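Local structure of RNA-dependent RNA polymerase (6DX1) at residues F24-F29 with D152-I157; G39-R44 with F148-F153; R44-F49 with T139-L144; D73-V78 with A104-K109; K112-F117 with G129-D134. The protein probably removes ubiquitin or ubiquitin-like modifiers from host proteins through its viral OTU domain, a papain-like cysteine protease module. All coordinates share one frame; numbering follows the deposited sequence.

Four of the five contacts reach one mixed sheet, in which strand 114-120 lies between 125-132 and 140-146, and 150-156 between 140-146 and 30-33. Contact 5 joins the two strands of a hairpin within it; contact 3 packs helix 41-51 on strand 140-146; contact 2 sets the start of that helix against strand 150-156; contact 1 ties the far end of the same strand to the turn after strand 17-25. Contact 4 lies among the helices, its centre about 25 Å from that of contact 1, and touches contact 5 through Ala104 and Glu105 on Trp132. Along the chain contacts 1, 2 and 3 enclose one another in that order, with 4 then 5 inside.

Contact 1 (F24-F29 with D152-I157); sequences FSYREF and DFLVPI
The Tyr26 ring approaches Leu154 obliquely, its CD1 4.0 Å from CD2 of the leucine, and the two side chains cross at about a right angle. On the tyrosine's own segment its OH lies 3.0 Å above the guanidinium plane of Arg27, toward the rim of that group. Both side chains are tied outward to Asp123: Tyr26 OH bonds to OD1, and Arg27 NH2 forms a salt bridge with OD2. One face of the Phe29 ring carries CG of Glu28, again near the rim. The polar link between the segments runs through the carbonyl of Phe29. Ile157 N donates to Phe29 O at 2.9 Å in a nearly straight hydrogen bond (N-H...O 173°), coming from above the carbonyl plane, 40° out of it. CA of Pro156 adds a C-H...O contact to Phe29 O at 3.4 Å. A water donates to Phe29 O at 2.8 Å and also to Ile157 O, bridging the two backbones. In Ile157, chi1 (-67°) puts CG1 beside the backbone N, and an extended chi2 carries CD1 to 3.5 Å from Arg27 O. Backbone bonds from Glu28 N to Ser25 O and from Phe29 N to Tyr26 O close tight turns here, which carry the chain from strand 17-25 to edge strand 30-33, the antiparallel neighbour of 150-156 in the mixed OTU sheet.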
# COMPACT_ATOMS: atom_id res chain seq x y z
N PHE A 24 17.24 6.26 3.73
CA PHE A 24 17.86 5.17 4.47
C PHE A 24 18.07 3.99 3.54
O PHE A 24 17.38 3.84 2.53
CB PHE A 24 17.02 4.74 5.68
CG PHE A 24 15.64 4.21 5.33
CD1 PHE A 24 14.57 5.08 5.21
CD2 PHE A 24 15.41 2.86 5.16
CE1 PHE A 24 13.29 4.62 4.92
CE2 PHE A 24 14.14 2.38 4.87
CZ PHE A 24 13.08 3.26 4.74
N SER A 25 19.05 3.15 3.89
CA SER A 25 19.26 1.89 3.19
C SER A 25 18.25 0.88 3.74
O SER A 25 18.26 0.59 4.94
CB SER A 25 20.70 1.43 3.40
OG SER A 25 20.89 0.09 2.98
N TYR A 26 17.33 0.39 2.89
CA TYR A 26 16.21 -0.36 3.44
C TYR A 26 16.67 -1.65 4.12
O TYR A 26 16.01 -2.12 5.05
CB TYR A 26 15.14 -0.64 2.38
CG TYR A 26 15.46 -1.64 1.28
CD1 TYR A 26 15.46 -3.01 1.54
CD2 TYR A 26 15.71 -1.22 -0.02
CE1 TYR A 26 15.74 -3.94 0.52
CE2 TYR A 26 15.98 -2.14 -1.04
CZ TYR A 26 16.00 -3.49 -0.76
OH TYR A 26 16.27 -4.40 -1.76
N ARG A 27 17.80 -2.21 3.68
CA ARG A 27 18.29 -3.45 4.29
C ARG A 27 18.67 -3.29 5.75
O ARG A 27 18.82 -4.29 6.47
CB ARG A 27 19.49 -3.98 3.50
CG ARG A 27 19.13 -4.73 2.24
CD ARG A 27 20.37 -5.00 1.39
NE ARG A 27 20.04 -5.53 0.07
CZ ARG A 27 19.69 -4.77 -0.97
NH1 ARG A 27 19.63 -3.45 -0.83
NH2 ARG A 27 19.40 -5.33 -2.14
N GLU A 28 18.85 -2.05 6.23
CA GLU A 28 19.14 -1.87 7.64
C GLU A 28 17.91 -2.10 8.51
O GLU A 28 18.04 -2.44 9.69
CB GLU A 28 19.75 -0.48 7.88
CG GLU A 28 19.42 0.16 9.23
CD GLU A 28 20.25 1.41 9.54
OE1 GLU A 28 20.39 2.29 8.66
OE2 GLU A 28 20.74 1.52 10.69
N PHE A 29 16.70 -2.02 7.92
CA PHE A 29 15.46 -2.13 8.67
C PHE A 29 14.53 -3.23 8.20
O PHE A 29 13.60 -3.58 8.93
CB PHE A 29 14.68 -0.81 8.60
CG PHE A 29 15.42 0.35 9.18
CD1 PHE A 29 15.40 0.57 10.54
CD2 PHE A 29 16.15 1.21 8.37
CE1 PHE A 29 16.10 1.63 11.10
CE2 PHE A 29 16.83 2.28 8.92
CZ PHE A 29 16.81 2.48 10.28
N ASP A 152 7.15 -4.40 -4.07
CA ASP A 152 7.58 -5.59 -3.35
C ASP A 152 7.23 -5.45 -1.87
O ASP A 152 6.87 -4.37 -1.39
CB ASP A 152 9.08 -5.80 -3.53
CG ASP A 152 9.45 -6.12 -4.97
OD1 ASP A 152 10.32 -5.42 -5.54
OD2 ASP A 152 8.86 -7.07 -5.53
N PHE A 153 7.33 -6.55 -1.13
CA PHE A 153 6.96 -6.56 0.27
C PHE A 153 8.20 -6.42 1.15
O PHE A 153 9.25 -6.96 0.84
CB PHE A 153 6.22 -7.86 0.62
CG PHE A 153 5.82 -7.97 2.06
CD1 PHE A 153 5.10 -6.97 2.69
CD2 PHE A 153 6.13 -9.12 2.78
CE1 PHE A 153 4.71 -7.09 4.02
CE2 PHE A 153 5.74 -9.25 4.10
CZ PHE A 153 5.05 -8.23 4.73
N LEU A 154 8.07 -5.67 2.24
CA LEU A 154 9.19 -5.46 3.15
C LEU A 154 8.81 -5.98 4.53
O LEU A 154 7.78 -5.58 5.08
CB LEU A 154 9.55 -3.97 3.23
CG LEU A 154 10.15 -3.35 1.97
CD1 LEU A 154 10.19 -1.83 2.17
CD2 LEU A 154 11.53 -3.88 1.68
N VAL A 155 9.63 -6.86 5.10
CA VAL A 155 9.41 -7.41 6.43
C VAL A 155 10.36 -6.71 7.41
O VAL A 155 11.58 -6.79 7.22
CB VAL A 155 9.65 -8.93 6.48
CG1 VAL A 155 9.23 -9.47 7.84
CG2 VAL A 155 8.91 -9.64 5.36
N PRO A 156 9.85 -6.05 8.44
CA PRO A 156 10.75 -5.41 9.41
C PRO A 156 11.64 -6.43 10.10
O PRO A 156 11.19 -7.52 10.48
CB PRO A 156 9.79 -4.74 10.39
CG PRO A 156 8.51 -4.59 9.64
CD PRO A 156 8.44 -5.78 8.74
N ILE A 157 12.91 -6.07 10.26
CA ILE A 157 13.86 -6.86 11.01
C ILE A 157 13.54 -6.73 12.49
O ILE A 157 13.28 -5.62 12.97
CB ILE A 157 15.30 -6.41 10.72
CG1 ILE A 157 15.68 -6.71 9.27
CG2 ILE A 157 16.28 -7.07 11.69
CD1 ILE A 157 16.99 -6.07 8.86
O HOH W 1 13.47 -3.06 11.68

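Contact 2 (G39-R44 with F148-F153); sequences GNCFFR and FDHFDF
Asp149 comes first, its backbone O 3.5 Å from SG of Cys41, while its carboxylate turns elsewhere, with OD2 bonded to His145. Next, His150 brings its ring beside the cysteine: ND1 is 3.6 Å from Cys41 CB, and SG stands obliquely to the ring. The other nitrogen, NE2, donates to OD2 of Asp152 at 2.7 Å, close to the imidazole plane but from above the carboxylate plane. Phe151 N donates a hydrogen bond to Cys41 SG over 3.4 Å, SG being held between the backbone N and carbonyl carbon of Cys41 (chi1 56°). The Phe151 ring meets SG at its edge and takes the edge of the Phe42 ring on one face, a T-shaped pair with centroids 5.6 Å apart and planes at 81°. Asp152 OD2 also accepts from Thr35 N, a second bond that would limit its movement. The thiol thus lies beside ND1 while NE2 is tied to Asp152, restraining the imidazole's rotation, consistent with the Cys-His-Asp centre of OTU proteases.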
# COMPACT_ATOMS: atom_id res chain seq x y z
N GLY A 39 0.86 -6.78 -13.26
CA GLY A 39 0.08 -5.66 -12.79
C GLY A 39 -0.63 -5.87 -11.48
O GLY A 39 -1.30 -4.95 -10.99
N ASN A 40 -0.52 -7.06 -10.89
CA ASN A 40 -1.16 -7.35 -9.61
C ASN A 40 -0.21 -7.21 -8.44
O ASN A 40 -0.56 -7.59 -7.32
CB ASN A 40 -1.76 -8.76 -9.64
CG ASN A 40 -2.92 -8.86 -10.62
OD1 ASN A 40 -3.88 -8.12 -10.51
ND2 ASN A 40 -2.81 -9.77 -11.58
N CYS A 41 0.98 -6.65 -8.67
CA CYS A 41 2.04 -6.69 -7.66
C CYS A 41 1.63 -6.04 -6.33
O CYS A 41 2.04 -6.51 -5.27
CB CYS A 41 3.30 -6.02 -8.21
SG CYS A 41 3.04 -4.34 -8.78
N PHE A 42 0.84 -4.95 -6.37
CA PHE A 42 0.39 -4.35 -5.10
C PHE A 42 -0.38 -5.38 -4.27
O PHE A 42 -0.09 -5.59 -3.08
CB PHE A 42 -0.50 -3.12 -5.36
CG PHE A 42 -1.19 -2.63 -4.12
CD1 PHE A 42 -0.57 -1.70 -3.29
CD2 PHE A 42 -2.42 -3.13 -3.74
CE1 PHE A 42 -1.17 -1.27 -2.12
CE2 PHE A 42 -3.03 -2.72 -2.55
CZ PHE A 42 -2.40 -1.78 -1.74
N PHE A 43 -1.35 -6.04 -4.89
CA PHE A 43 -2.16 -7.04 -4.19
C PHE A 43 -1.33 -8.26 -3.81
O PHE A 43 -1.63 -8.91 -2.79
CB PHE A 43 -3.33 -7.44 -5.09
CG PHE A 43 -4.24 -6.29 -5.42
CD1 PHE A 43 -5.08 -5.76 -4.44
CD2 PHE A 43 -4.25 -5.73 -6.69
CE1 PHE A 43 -5.92 -4.70 -4.73
CE2 PHE A 43 -5.09 -4.67 -7.00
CZ PHE A 43 -5.93 -4.15 -6.01
N ARG A 44 -0.32 -8.59 -4.61
CA ARG A 44 0.58 -9.69 -4.27
C ARG A 44 1.37 -9.38 -3.01
O ARG A 44 1.59 -10.26 -2.17
CB ARG A 44 1.53 -9.97 -5.43
CG ARG A 44 0.86 -10.57 -6.64
CD ARG A 44 1.82 -10.66 -7.82
NE ARG A 44 1.11 -11.27 -8.94
CZ ARG A 44 0.85 -12.57 -9.01
NH1 ARG A 44 1.29 -13.39 -8.06
NH2 ARG A 44 0.17 -13.05 -10.04
N PHE A 148 8.06 2.14 -12.30
CA PHE A 148 6.97 1.55 -13.10
C PHE A 148 5.88 0.93 -12.22
O PHE A 148 5.20 -0.02 -12.62
CB PHE A 148 7.52 0.54 -14.12
CG PHE A 148 8.63 1.11 -14.97
CD1 PHE A 148 8.37 2.12 -15.88
CD2 PHE A 148 9.92 0.65 -14.83
CE1 PHE A 148 9.40 2.65 -16.66
CE2 PHE A 148 10.96 1.17 -15.60
CZ PHE A 148 10.69 2.18 -16.51
N ASP A 149 5.71 1.51 -11.03
CA ASP A 149 4.63 1.15 -10.11
C ASP A 149 4.68 -0.32 -9.71
O ASP A 149 3.64 -0.93 -9.45
CB ASP A 149 3.27 1.51 -10.68
CG ASP A 149 2.97 2.98 -10.50
OD1 ASP A 149 2.27 3.54 -11.35
OD2 ASP A 149 3.47 3.58 -9.52
N HIS A 150 5.88 -0.88 -9.64
CA HIS A 150 6.03 -2.20 -9.07
C HIS A 150 6.18 -2.09 -7.56
O HIS A 150 6.86 -1.19 -7.05
CB HIS A 150 7.24 -2.93 -9.65
CG HIS A 150 7.42 -4.29 -9.06
ND1 HIS A 150 6.66 -5.37 -9.44
CD2 HIS A 150 8.22 -4.72 -8.06
CE1 HIS A 150 7.00 -6.42 -8.71
NE2 HIS A 150 7.94 -6.05 -7.86
N PHE A 151 5.54 -3.01 -6.84
CA PHE A 151 5.61 -3.08 -5.38
C PHE A 151 6.16 -4.42 -4.96
O PHE A 151 5.66 -5.47 -5.40
CB PHE A 151 4.23 -2.91 -4.74
CG PHE A 151 3.60 -1.56 -4.94
CD1 PHE A 151 3.85 -0.52 -4.05
CD2 PHE A 151 2.70 -1.34 -5.98
CE1 PHE A 151 3.24 0.73 -4.22
CE2 PHE A 151 2.09 -0.10 -6.16
CZ PHE A 151 2.37 0.94 -5.28
N ASP A 152 7.15 -4.40 -4.07
CA ASP A 152 7.58 -5.59 -3.35
C ASP A 152 7.23 -5.45 -1.87
O ASP A 152 6.87 -4.37 -1.39
CB ASP A 152 9.08 -5.80 -3.53
CG ASP A 152 9.45 -6.12 -4.97
OD1 ASP A 152 10.32 -5.42 -5.54
OD2 ASP A 152 8.86 -7.07 -5.53
N PHE A 153 7.33 -6.55 -1.13
CA PHE A 153 6.96 -6.56 0.27
C PHE A 153 8.20 -6.42 1.15
O PHE A 153 9.25 -6.96 0.84
CB PHE A 153 6.22 -7.86 0.62
CG PHE A 153 5.82 -7.97 2.06
CD1 PHE A 153 5.10 -6.97 2.69
CD2 PHE A 153 6.13 -9.12 2.78
CE1 PHE A 153 4.71 -7.09 4.02
CE2 PHE A 153 5.74 -9.25 4.10
CZ PHE A 153 5.05 -8.23 4.73

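Contact 3 (R44-F49 with T139-L144); sequences RAVSTF and TAINLL
Ile141 rises from strand 140-144 under the ring of Phe49, the two side chains crossing at about a right angle. Its CB points toward the helix, and CG1 leaves it beside the backbone N, anti to the carbonyl carbon (chi1 -55°). CG1 lands over the centre of the Phe49 ring, 3.6 Å from the centroid and only 4° off the ring normal, a CH-pi contact in which all six ring carbons are almost equally near. The tip, CD1, reaches past the centre to one side of the same face, 3.7 Å from Phe49 CD2. It also meets CG1 of Val46 more loosely, at 4.5 Å, one turn back along the helix. Two residues further along the strand, CD2 of Leu143 touches CB of Ala45 at 3.6 Å. The axes of helix segment 44-49 and strand segment 140-144 come within 9.2 Å, with their directions 140° apart. Within the helix, Thr48 N and OG1 both donate to Arg44 O, from opposite faces of its plane. No hydrogen bond passes between helix and strand; the strand's backbone pairs instead with strands 114-120 and 150-156, so dispersion and CH-pi contact join helix 41-51 to this part of the sheet.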
# COMPACT_ATOMS: atom_id res chain seq x y z
N ARG A 44 -0.32 -8.59 -4.61
CA ARG A 44 0.58 -9.69 -4.27
C ARG A 44 1.37 -9.38 -3.01
O ARG A 44 1.59 -10.26 -2.17
CB ARG A 44 1.53 -9.97 -5.43
CG ARG A 44 0.86 -10.57 -6.64
CD ARG A 44 1.82 -10.66 -7.82
NE ARG A 44 1.11 -11.27 -8.94
CZ ARG A 44 0.85 -12.57 -9.01
NH1 ARG A 44 1.29 -13.39 -8.06
NH2 ARG A 44 0.17 -13.05 -10.04
N ALA A 45 1.82 -8.13 -2.87
CA ALA A 45 2.58 -7.74 -1.69
C ALA A 45 1.70 -7.80 -0.45
O ALA A 45 2.13 -8.31 0.59
CB ALA A 45 3.17 -6.34 -1.89
N VAL A 46 0.47 -7.29 -0.54
CA VAL A 46 -0.42 -7.35 0.61
C VAL A 46 -0.79 -8.79 0.93
O VAL A 46 -0.87 -9.18 2.10
CB VAL A 46 -1.66 -6.47 0.38
CG1 VAL A 46 -2.63 -6.60 1.57
CG2 VAL A 46 -1.24 -5.01 0.17
N SER A 47 -0.99 -9.61 -0.11
CA SER A 47 -1.23 -11.03 0.10
C SER A 47 -0.09 -11.68 0.88
O SER A 47 -0.33 -12.53 1.76
CB SER A 47 -1.45 -11.74 -1.24
OG SER A 47 -1.66 -13.14 -1.04
N THR A 48 1.16 -11.31 0.57
CA THR A 48 2.28 -11.87 1.32
C THR A 48 2.19 -11.51 2.79
O THR A 48 2.48 -12.35 3.67
CB THR A 48 3.59 -11.39 0.70
OG1 THR A 48 3.60 -11.74 -0.69
CG2 THR A 48 4.79 -12.07 1.38
N PHE A 49 1.75 -10.29 3.10
CA PHE A 49 1.59 -9.87 4.49
C PHE A 49 0.51 -10.69 5.20
O PHE A 49 0.70 -11.15 6.33
CB PHE A 49 1.24 -8.38 4.55
CG PHE A 49 0.91 -7.90 5.94
CD1 PHE A 49 1.91 -7.47 6.79
CD2 PHE A 49 -0.41 -7.86 6.37
CE1 PHE A 49 1.60 -7.03 8.07
CE2 PHE A 49 -0.72 -7.42 7.65
CZ PHE A 49 0.29 -7.01 8.49
N THR A 139 4.35 -1.09 12.92
CA THR A 139 2.93 -1.44 12.96
C THR A 139 2.28 -1.29 11.59
O THR A 139 1.07 -1.03 11.49
CB THR A 139 2.18 -0.58 13.97
OG1 THR A 139 2.07 0.76 13.46
CG2 THR A 139 2.91 -0.58 15.31
N ALA A 140 3.06 -1.43 10.52
CA ALA A 140 2.55 -1.14 9.19
C ALA A 140 2.74 -2.33 8.26
O ALA A 140 3.57 -3.22 8.49
CB ALA A 140 3.25 0.08 8.57
N ILE A 141 1.94 -2.33 7.20
CA ILE A 141 2.27 -3.07 5.99
C ILE A 141 3.23 -2.18 5.20
O ILE A 141 2.84 -1.11 4.73
CB ILE A 141 1.03 -3.40 5.16
CG1 ILE A 141 -0.01 -4.15 6.01
CG2 ILE A 141 1.42 -4.22 3.92
CD1 ILE A 141 -1.30 -4.47 5.25
N ASN A 142 4.47 -2.61 5.08
CA ASN A 142 5.52 -1.86 4.40
C ASN A 142 5.73 -2.40 2.99
O ASN A 142 5.99 -3.59 2.83
CB ASN A 142 6.84 -1.95 5.18
CG ASN A 142 6.74 -1.31 6.55
OD1 ASN A 142 6.92 -0.10 6.69
ND2 ASN A 142 6.44 -2.11 7.57
N LEU A 143 5.65 -1.53 1.99
CA LEU A 143 5.86 -1.92 0.61
C LEU A 143 7.04 -1.15 0.02
O LEU A 143 7.21 0.05 0.28
CB LEU A 143 4.62 -1.66 -0.25
CG LEU A 143 3.30 -2.34 0.13
CD1 LEU A 143 2.34 -2.27 -1.05
CD2 LEU A 143 3.53 -3.78 0.55
N LEU A 144 7.86 -1.84 -0.77
CA LEU A 144 8.93 -1.17 -1.50
C LEU A 144 8.35 -0.75 -2.84
O LEU A 144 7.92 -1.60 -3.63
CB LEU A 144 10.15 -2.07 -1.67
CG LEU A 144 11.40 -1.38 -2.19
CD1 LEU A 144 12.00 -0.47 -1.10
CD2 LEU A 144 12.45 -2.39 -2.67

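Contact 4 (D73-V78 with A104-K109); sequences DELPGV and AEILSK
The carboxylate of Glu105 lies against the backbone of Pro76, Gly77 and Val78. Gly77 N donates to OE1 at 3.0 Å on the syn side, somewhat out of the carboxylate plane, while Val78 N makes a weak, bent bond to OE2 (121° at the hydrogen). With no side chain on Gly77, OE2 can come to 3.0 Å from its CA. CD of Pro76 rests 3.3 Å from OE1. The anti lone pair of OE1 takes Lys109 NZ at 2.9 Å, a salt bridge within one turn of helix 101-111. The same ammonium reaches across to Glu74 O at 2.8 Å, in the plane of that carbonyl. A carboxylate thus faces the N-H groups of the short, weakly bonded helix 76-79, and the lysine holds the carbonyl of Glu74, two residues ahead of Pro76. Next to this polar group is an apolar one: Val78 CG2 lies 3.7 Å from Ile106 CG1, and Leu75 CD2 meets Ile106 CG1 from another side. Leu75 CD2 also lies 3.9 Å from CD of Lys109, the two side chains passing with opposite headings. Glu105 reaches its site fully extended, with CG anti to the backbone N (chi1 177°). Further out, Asp15 gives Lys109 NZ a second salt bridge, Phe67 of helix 57-70 packs on Ile106 and Lys109, and Trp132 touches Glu105 from the sheet.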
# COMPACT_ATOMS: atom_id res chain seq x y z
N ASP A 73 -18.82 5.35 2.72
CA ASP A 73 -18.80 6.69 3.29
C ASP A 73 -17.46 7.05 3.91
O ASP A 73 -17.18 8.24 4.08
CB ASP A 73 -19.90 6.84 4.34
CG ASP A 73 -21.28 6.98 3.73
OD1 ASP A 73 -21.38 7.26 2.52
OD2 ASP A 73 -22.27 6.79 4.47
N GLU A 74 -16.64 6.07 4.28
CA GLU A 74 -15.37 6.33 4.94
C GLU A 74 -14.20 6.46 3.97
O GLU A 74 -13.05 6.44 4.43
CB GLU A 74 -15.04 5.22 5.95
CG GLU A 74 -16.20 4.74 6.81
CD GLU A 74 -15.84 3.50 7.62
OE1 GLU A 74 -14.64 3.16 7.71
OE2 GLU A 74 -16.76 2.86 8.17
N LEU A 75 -14.44 6.58 2.67
CA LEU A 75 -13.39 6.45 1.66
C LEU A 75 -13.28 7.68 0.76
O LEU A 75 -13.40 7.57 -0.47
CB LEU A 75 -13.63 5.19 0.82
CG LEU A 75 -13.59 3.87 1.59
CD1 LEU A 75 -14.09 2.74 0.70
CD2 LEU A 75 -12.18 3.57 2.10
N PRO A 76 -12.99 8.86 1.33
CA PRO A 76 -12.92 10.07 0.49
C PRO A 76 -11.85 10.03 -0.58
O PRO A 76 -12.01 10.68 -1.62
CB PRO A 76 -12.61 11.19 1.50
CG PRO A 76 -12.72 10.60 2.85
CD PRO A 76 -12.65 9.12 2.73
N GLY A 77 -10.74 9.32 -0.35
CA GLY A 77 -9.74 9.21 -1.40
C GLY A 77 -10.27 8.44 -2.60
O GLY A 77 -10.07 8.85 -3.74
N VAL A 78 -10.96 7.32 -2.34
CA VAL A 78 -11.57 6.53 -3.40
C VAL A 78 -12.57 7.38 -4.17
O VAL A 78 -12.69 7.26 -5.40
CB VAL A 78 -12.24 5.27 -2.82
CG1 VAL A 78 -12.93 4.46 -3.91
CG2 VAL A 78 -11.22 4.41 -2.06
N ALA A 104 -4.50 1.28 -0.87
CA ALA A 104 -3.81 1.56 0.39
C ALA A 104 -4.75 2.24 1.37
O ALA A 104 -4.79 1.88 2.55
CB ALA A 104 -2.56 2.40 0.14
N GLU A 105 -5.54 3.21 0.89
CA GLU A 105 -6.56 3.82 1.75
C GLU A 105 -7.56 2.78 2.23
O GLU A 105 -7.86 2.70 3.43
CB GLU A 105 -7.29 4.95 1.01
CG GLU A 105 -8.41 5.56 1.88
CD GLU A 105 -9.33 6.50 1.11
OE1 GLU A 105 -10.11 7.22 1.76
OE2 GLU A 105 -9.26 6.54 -0.13
N ILE A 106 -8.10 1.98 1.30
CA ILE A 106 -9.12 1.00 1.66
C ILE A 106 -8.58 0.02 2.69
O ILE A 106 -9.24 -0.28 3.69
CB ILE A 106 -9.62 0.25 0.40
CG1 ILE A 106 -10.39 1.18 -0.53
CG2 ILE A 106 -10.49 -0.94 0.81
CD1 ILE A 106 -10.70 0.55 -1.89
N LEU A 107 -7.39 -0.51 2.45
CA LEU A 107 -6.87 -1.54 3.35
C LEU A 107 -6.50 -0.96 4.72
O LEU A 107 -6.68 -1.63 5.74
CB LEU A 107 -5.66 -2.23 2.71
CG LEU A 107 -6.10 -3.13 1.56
CD1 LEU A 107 -4.92 -3.41 0.64
CD2 LEU A 107 -6.68 -4.43 2.10
N SER A 108 -5.97 0.27 4.76
CA SER A 108 -5.66 0.86 6.06
C SER A 108 -6.91 0.96 6.94
O SER A 108 -6.83 0.77 8.16
CB SER A 108 -5.02 2.25 5.88
OG SER A 108 -5.96 3.20 5.42
N LYS A 109 -8.06 1.21 6.32
CA LYS A 109 -9.31 1.39 7.06
C LYS A 109 -10.03 0.07 7.32
O LYS A 109 -10.67 -0.07 8.37
CB LYS A 109 -10.21 2.37 6.30
CG LYS A 109 -9.57 3.77 6.25
CD LYS A 109 -10.31 4.76 5.35
CE LYS A 109 -9.73 6.17 5.53
NZ LYS A 109 -10.38 7.16 4.60

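Contact 5 (K112-F117 with G129-D134); sequences KLTVIF and GIRWGD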
# COMPACT_ATOMS: atom_id res chain seq x y z
N LYS A 112 -7.43 -1.73 9.81
CA LYS A 112 -7.11 -0.90 10.97
C LYS A 112 -5.62 -0.94 11.28
O LYS A 112 -5.19 -1.12 12.42
CB LYS A 112 -7.95 -1.32 12.19
CG LYS A 112 -9.45 -1.26 11.94
CD LYS A 112 -9.91 0.17 11.71
CE LYS A 112 -11.42 0.31 11.88
NZ LYS A 112 -12.17 0.22 10.60
N LEU A 113 -4.81 -0.76 10.24
CA LEU A 113 -3.38 -0.61 10.42
C LEU A 113 -2.87 0.38 9.39
O LEU A 113 -3.61 0.88 8.54
CB LEU A 113 -2.65 -1.94 10.32
CG LEU A 113 -3.08 -2.89 9.21
CD1 LEU A 113 -2.82 -2.35 7.83
CD2 LEU A 113 -2.39 -4.23 9.39
N THR A 114 -1.58 0.64 9.47
CA THR A 114 -0.94 1.62 8.62
C THR A 114 -0.34 0.93 7.40
O THR A 114 0.14 -0.20 7.49
CB THR A 114 0.12 2.36 9.43
OG1 THR A 114 -0.55 3.04 10.51
CG2 THR A 114 0.91 3.35 8.60
N VAL A 115 -0.40 1.60 6.25
CA VAL A 115 0.20 1.12 5.01
C VAL A 115 1.21 2.18 4.56
O VAL A 115 0.86 3.37 4.49
CB VAL A 115 -0.86 0.88 3.91
CG1 VAL A 115 -0.20 0.43 2.60
CG2 VAL A 115 -1.91 -0.12 4.37
N ILE A 116 2.44 1.76 4.25
CA ILE A 116 3.49 2.69 3.84
C ILE A 116 4.10 2.23 2.52
O ILE A 116 4.44 1.05 2.37
CB ILE A 116 4.59 2.83 4.91
CG1 ILE A 116 3.97 3.21 6.26
CG2 ILE A 116 5.59 3.90 4.48
CD1 ILE A 116 5.01 3.16 7.39
N PHE A 117 4.23 3.17 1.58
CA PHE A 117 5.00 2.98 0.34
C PHE A 117 6.35 3.66 0.51
O PHE A 117 6.40 4.89 0.66
CB PHE A 117 4.31 3.61 -0.87
CG PHE A 117 2.95 3.06 -1.23
CD1 PHE A 117 2.39 1.96 -0.60
CD2 PHE A 117 2.22 3.69 -2.26
CE1 PHE A 117 1.13 1.49 -0.99
CE2 PHE A 117 0.97 3.23 -2.64
CZ PHE A 117 0.42 2.13 -2.01
N GLY A 129 8.64 8.45 1.64
CA GLY A 129 7.56 7.59 2.08
C GLY A 129 6.22 8.28 1.90
O GLY A 129 6.12 9.51 1.97
N ILE A 130 5.20 7.48 1.62
CA ILE A 130 3.82 7.95 1.68
C ILE A 130 3.05 6.94 2.51
O ILE A 130 3.28 5.73 2.40
CB ILE A 130 3.20 8.16 0.27
CG1 ILE A 130 1.77 8.67 0.38
CG2 ILE A 130 3.26 6.91 -0.54
CD1 ILE A 130 1.38 9.55 -0.80
N ARG A 131 2.18 7.43 3.38
CA ARG A 131 1.65 6.62 4.46
C ARG A 131 0.15 6.83 4.57
O ARG A 131 -0.32 7.97 4.45
CB ARG A 131 2.36 7.00 5.77
CG ARG A 131 1.73 6.55 7.06
CD ARG A 131 2.58 7.10 8.22
NE ARG A 131 2.29 8.51 8.53
CZ ARG A 131 2.30 8.99 9.77
NH1 ARG A 131 2.59 8.19 10.78
NH2 ARG A 131 2.01 10.27 9.99
N TRP A 132 -0.59 5.75 4.80
CA TRP A 132 -2.01 5.81 5.15
C TRP A 132 -2.17 5.26 6.56
O TRP A 132 -1.86 4.09 6.80
CB TRP A 132 -2.88 5.01 4.16
CG TRP A 132 -2.92 5.63 2.81
CD1 TRP A 132 -3.91 6.42 2.31
CD2 TRP A 132 -1.91 5.54 1.79
NE1 TRP A 132 -3.59 6.83 1.04
CE2 TRP A 132 -2.37 6.31 0.70
CE3 TRP A 132 -0.67 4.89 1.70
CZ2 TRP A 132 -1.63 6.44 -0.48
CZ3 TRP A 132 0.06 5.02 0.52
CH2 TRP A 132 -0.42 5.80 -0.55
N GLY A 133 -2.63 6.11 7.48
CA GLY A 133 -2.68 5.78 8.89
C GLY A 133 -1.59 6.50 9.68
O GLY A 133 -0.71 7.16 9.14
N ASP A 134 -1.65 6.33 11.01
CA ASP A 134 -0.83 7.10 11.94
C ASP A 134 0.31 6.32 12.58
O ASP A 134 0.98 6.85 13.47
CB ASP A 134 -1.71 7.69 13.05
CG ASP A 134 -2.65 8.76 12.55
OD1 ASP A 134 -3.87 8.51 12.50
OD2 ASP A 134 -2.17 9.86 12.19
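Trp132 turns the edge of its six-membered ring onto the face of Phe117, the planes inclined at 57° and the centroids 4.7 Å apart. CZ3 stands over the centre of the phenylalanine, 3.6 Å above its plane, and CH2 approaches CE2. Val115 O lies at the indole's edge, in the ring plane, nearest CE3. Ile130 flanks Phe117 on the same face, with CG2 3.5 Å from the phenylalanine CB. The two strands, 114-120 and 125-132, form an antiparallel beta hairpin; helix 101-111 packs on Phe117 and Trp132 through Ala104, and Cys17 lies by Ile130. Val115 with Trp132 and Phe117 with Ile130 are hydrogen-bonded pairs, each joined by two backbone bonds; Ile116 with Arg131 is the non-hydrogen-bonded pair between them. Ile116 and Arg131 leave the other face together, CG1 to CG 4.1 Å. Thr114 crosses the arginine with CG2 3.6 Å from its CG. The arginine chain bends at chi3 (80°), which sets NE, bonded to Ser18 OG; Gly133 O lies on one guanidinium face, toward its rim, and Trp10 offers a cation-pi partner.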